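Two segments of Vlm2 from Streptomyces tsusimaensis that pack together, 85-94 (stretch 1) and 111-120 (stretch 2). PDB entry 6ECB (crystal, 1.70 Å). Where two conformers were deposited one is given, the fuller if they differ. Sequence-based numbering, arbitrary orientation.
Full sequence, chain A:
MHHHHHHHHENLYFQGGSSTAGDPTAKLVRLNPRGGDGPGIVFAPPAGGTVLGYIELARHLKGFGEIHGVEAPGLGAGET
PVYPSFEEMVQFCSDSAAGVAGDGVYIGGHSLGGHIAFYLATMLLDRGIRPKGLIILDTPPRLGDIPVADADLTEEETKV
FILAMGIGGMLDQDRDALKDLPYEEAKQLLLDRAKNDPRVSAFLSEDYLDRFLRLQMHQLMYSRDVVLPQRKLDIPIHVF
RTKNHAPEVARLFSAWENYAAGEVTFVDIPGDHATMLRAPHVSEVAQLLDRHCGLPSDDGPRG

Stretch 1 85-94: SFEEMVQFCS
Stretch 2 111-120: SLGGHIAFYL

Two α-helices, Phe86 to Ser94 and a second running through to Leu120, cross with their N-to-C directions 66° apart (signed angle -66°) and their axes 9.1 Å apart at closest approach. Most torsions lie near -62/-43; Leu112 and Gly113 are shallower (psi -28° and -29°), and Ser85 (-64/165) and Ser111 (56/-135) lie outside helical values. The helices draw together toward their later turns, where Ser94 CA lies 5.1 Å from Leu120 CA. Ser85 (chi1 p) caps the first helix: Glu88 N donates to Ser85 OG at 3.0 Å, and Ser85 N returns a bond to Glu88 OE1 at 2.8 Å, with Glu88 at chi1 m, chi2 t.

No hydrogen bond joins the two stretches; the 447 Å² they bury is held by apolar packing. Where the helices are farther apart, a long side chain bridges the gap. Phe86 (chi1 t, chi2 -107°) leaves its backbone sideways, yet its ring reaches a hole formed by Leu112, His115, Ile116 and Tyr119. Phe86 CE2 touches Ile116 CG1 at 3.7 Å and Leu112 CD1 at 4.2 Å. Its edge meets the face of Tyr119 (chi1 m, chi2 88°), centroids 5.2 Å apart and planes at 88°, bringing ring hydrogens toward a π cloud.

Beyond Phe86, aliphatic and sulfur-bearing side chains continue the contact. Ile116 (m, t) receives Met89 (t, p, t), with Met89 CG 3.8 Å from Ile116 CD1, and Cys93 (m), with Cys93 SG 4.1 Å from Ile116 CG2. Val90 (t) sets CG2 3.7 Å from Tyr119 CB. Leu120 (t, t) leaves its backbone sideways, but its end comes nearer, so Leu120 CD1 lies 3.7 Å from Cys93 CB. Ser94 (m), small like Cys93, fits the closest point, Ser94 OG being 3.6 Å from Leu120 CA; its hydroxyl donates to Val90 O at 2.7 Å, satisfying a polar group within its own helix.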

# COMPACT_ATOMS: atom_id res chain seq x y z
N SER A 85 3.26 -16.16 3.88
CA SER A 85 3.51 -15.60 5.21
C SER A 85 4.00 -14.16 5.05
O SER A 85 4.39 -13.72 3.96
CB SER A 85 4.54 -16.42 5.96
OG SER A 85 5.82 -16.23 5.36
N PHE A 86 3.98 -13.39 6.14
CA PHE A 86 4.51 -12.03 6.08
C PHE A 86 5.96 -12.04 5.59
O PHE A 86 6.32 -11.26 4.70
CB PHE A 86 4.42 -11.36 7.45
CG PHE A 86 5.00 -9.97 7.48
CD1 PHE A 86 6.20 -9.73 8.12
CD2 PHE A 86 4.35 -8.91 6.88
CE1 PHE A 86 6.74 -8.47 8.16
CE2 PHE A 86 4.90 -7.61 6.94
CZ PHE A 86 6.11 -7.41 7.58
N GLU A 87 6.79 -12.94 6.14
CA GLU A 87 8.19 -13.01 5.74
C GLU A 87 8.33 -13.38 4.26
O GLU A 87 9.14 -12.78 3.54
CB GLU A 87 8.95 -14.02 6.62
N GLU A 88 7.52 -14.34 3.79
CA GLU A 88 7.53 -14.71 2.38
C GLU A 88 7.12 -13.53 1.49
O GLU A 88 7.68 -13.32 0.41
CB GLU A 88 6.60 -15.90 2.14
CG GLU A 88 7.11 -17.21 2.76
CD GLU A 88 6.10 -18.33 2.75
OE1 GLU A 88 4.90 -18.08 2.58
OE2 GLU A 88 6.51 -19.48 2.93
N MET A 89 6.11 -12.77 1.93
CA MET A 89 5.67 -11.61 1.17
C MET A 89 6.77 -10.56 1.07
O MET A 89 7.01 -9.99 -0.01
CB MET A 89 4.42 -11.02 1.83
CG MET A 89 3.78 -9.89 1.03
SD MET A 89 3.27 -10.43 -0.64
CE MET A 89 2.74 -8.83 -1.23
N VAL A 90 7.49 -10.32 2.17
CA VAL A 90 8.60 -9.37 2.15
C VAL A 90 9.64 -9.82 1.14
O VAL A 90 10.18 -9.01 0.37
CB VAL A 90 9.21 -9.22 3.55
CG1 VAL A 90 10.53 -8.43 3.46
CG2 VAL A 90 8.23 -8.53 4.49
N GLN A 91 9.93 -11.12 1.13
CA GLN A 91 10.91 -11.67 0.19
C GLN A 91 10.45 -11.48 -1.24
O GLN A 91 11.23 -11.04 -2.10
CB GLN A 91 11.15 -13.14 0.53
CG GLN A 91 12.15 -13.81 -0.37
CD GLN A 91 13.55 -13.29 -0.12
OE1 GLN A 91 14.23 -12.81 -1.03
NE2 GLN A 91 13.99 -13.39 1.13
N PHE A 92 9.18 -11.82 -1.54
CA PHE A 92 8.66 -11.61 -2.88
C PHE A 92 8.83 -10.15 -3.29
O PHE A 92 9.26 -9.85 -4.42
CB PHE A 92 7.18 -11.97 -2.98
CG PHE A 92 6.87 -13.45 -3.03
CD1 PHE A 92 7.37 -14.26 -4.04
CD2 PHE A 92 6.00 -14.00 -2.11
CE1 PHE A 92 7.04 -15.61 -4.10
CE2 PHE A 92 5.66 -15.34 -2.15
CZ PHE A 92 6.18 -16.15 -3.15
N CYS A 93 8.47 -9.24 -2.39
CA CYS A 93 8.45 -7.82 -2.73
C CYS A 93 9.86 -7.26 -2.85
O CYS A 93 10.13 -6.41 -3.71
CB CYS A 93 7.65 -7.05 -1.69
SG CYS A 93 5.89 -7.37 -1.75
N SER A 94 10.77 -7.73 -2.00
CA SER A 94 12.18 -7.32 -2.09
C SER A 94 12.76 -7.74 -3.43
O SER A 94 13.40 -6.94 -4.13
CB SER A 94 13.00 -7.94 -0.95
OG SER A 94 12.51 -7.57 0.32
N SER A 111 -0.88 1.32 5.11
CA SER A 111 -1.46 0.24 5.92
C SER A 111 -0.43 -0.89 6.02
O SER A 111 0.76 -0.63 6.26
CB SER A 111 -2.81 -0.12 5.30
OG SER A 111 -3.52 -0.97 6.16
N LEU A 112 -0.83 -2.16 5.84
CA LEU A 112 0.14 -3.25 5.88
C LEU A 112 1.27 -3.05 4.88
O LEU A 112 2.39 -3.55 5.09
CB LEU A 112 -0.57 -4.58 5.62
CG LEU A 112 0.33 -5.82 5.57
CD1 LEU A 112 0.94 -6.15 6.91
CD2 LEU A 112 -0.53 -7.01 5.06
N GLY A 113 1.00 -2.34 3.77
CA GLY A 113 2.05 -2.03 2.83
C GLY A 113 3.18 -1.24 3.46
O GLY A 113 4.33 -1.36 3.03
N GLY A 114 2.88 -0.45 4.49
CA GLY A 114 3.95 0.26 5.20
C GLY A 114 4.88 -0.67 5.95
O GLY A 114 6.10 -0.52 5.93
N HIS A 115 4.31 -1.68 6.64
CA HIS A 115 5.16 -2.64 7.32
C HIS A 115 5.96 -3.45 6.34
O HIS A 115 7.13 -3.74 6.57
CB HIS A 115 4.33 -3.56 8.19
CG HIS A 115 3.54 -2.81 9.18
ND1 HIS A 115 2.31 -2.28 8.88
CD2 HIS A 115 3.82 -2.42 10.45
CE1 HIS A 115 1.86 -1.62 9.93
NE2 HIS A 115 2.76 -1.69 10.89
N ILE A 116 5.32 -3.88 5.24
CA ILE A 116 6.06 -4.61 4.23
C ILE A 116 7.19 -3.75 3.68
O ILE A 116 8.32 -4.22 3.50
CB ILE A 116 5.12 -5.08 3.10
CG1 ILE A 116 4.14 -6.11 3.64
CG2 ILE A 116 5.95 -5.69 1.97
CD1 ILE A 116 3.04 -6.48 2.65
N ALA A 117 6.90 -2.48 3.42
CA ALA A 117 7.91 -1.57 2.88
C ALA A 117 9.09 -1.40 3.83
O ALA A 117 10.25 -1.37 3.40
CB ALA A 117 7.26 -0.22 2.60
N PHE A 118 8.82 -1.30 5.14
CA PHE A 118 9.92 -1.20 6.10
C PHE A 118 10.82 -2.42 6.01
O PHE A 118 12.05 -2.31 5.89
CB PHE A 118 9.36 -1.06 7.53
CG PHE A 118 10.45 -0.99 8.58
CD1 PHE A 118 11.02 -2.14 9.11
CD2 PHE A 118 10.96 0.24 8.99
CE1 PHE A 118 12.06 -2.06 10.04
CE2 PHE A 118 11.99 0.32 9.91
CZ PHE A 118 12.54 -0.82 10.42
N TYR A 119 10.22 -3.61 6.03
CA TYR A 119 11.02 -4.83 6.02
C TYR A 119 11.68 -5.05 4.65
O TYR A 119 12.81 -5.55 4.59
CB TYR A 119 10.15 -6.02 6.39
CG TYR A 119 10.08 -6.29 7.88
CD1 TYR A 119 9.15 -5.66 8.68
CD2 TYR A 119 10.91 -7.23 8.46
CE1 TYR A 119 9.08 -5.92 10.03
CE2 TYR A 119 10.83 -7.50 9.81
CZ TYR A 119 9.92 -6.83 10.58
OH TYR A 119 9.84 -7.12 11.94
N LEU A 120 10.99 -4.67 3.57
CA LEU A 120 11.55 -4.70 2.22
C LEU A 120 12.82 -3.85 2.16
O LEU A 120 13.88 -4.30 1.67
CB LEU A 120 10.49 -4.15 1.25
CG LEU A 120 10.57 -4.30 -0.23
CD1 LEU A 120 9.21 -3.85 -0.77
CD2 LEU A 120 11.71 -3.48 -0.72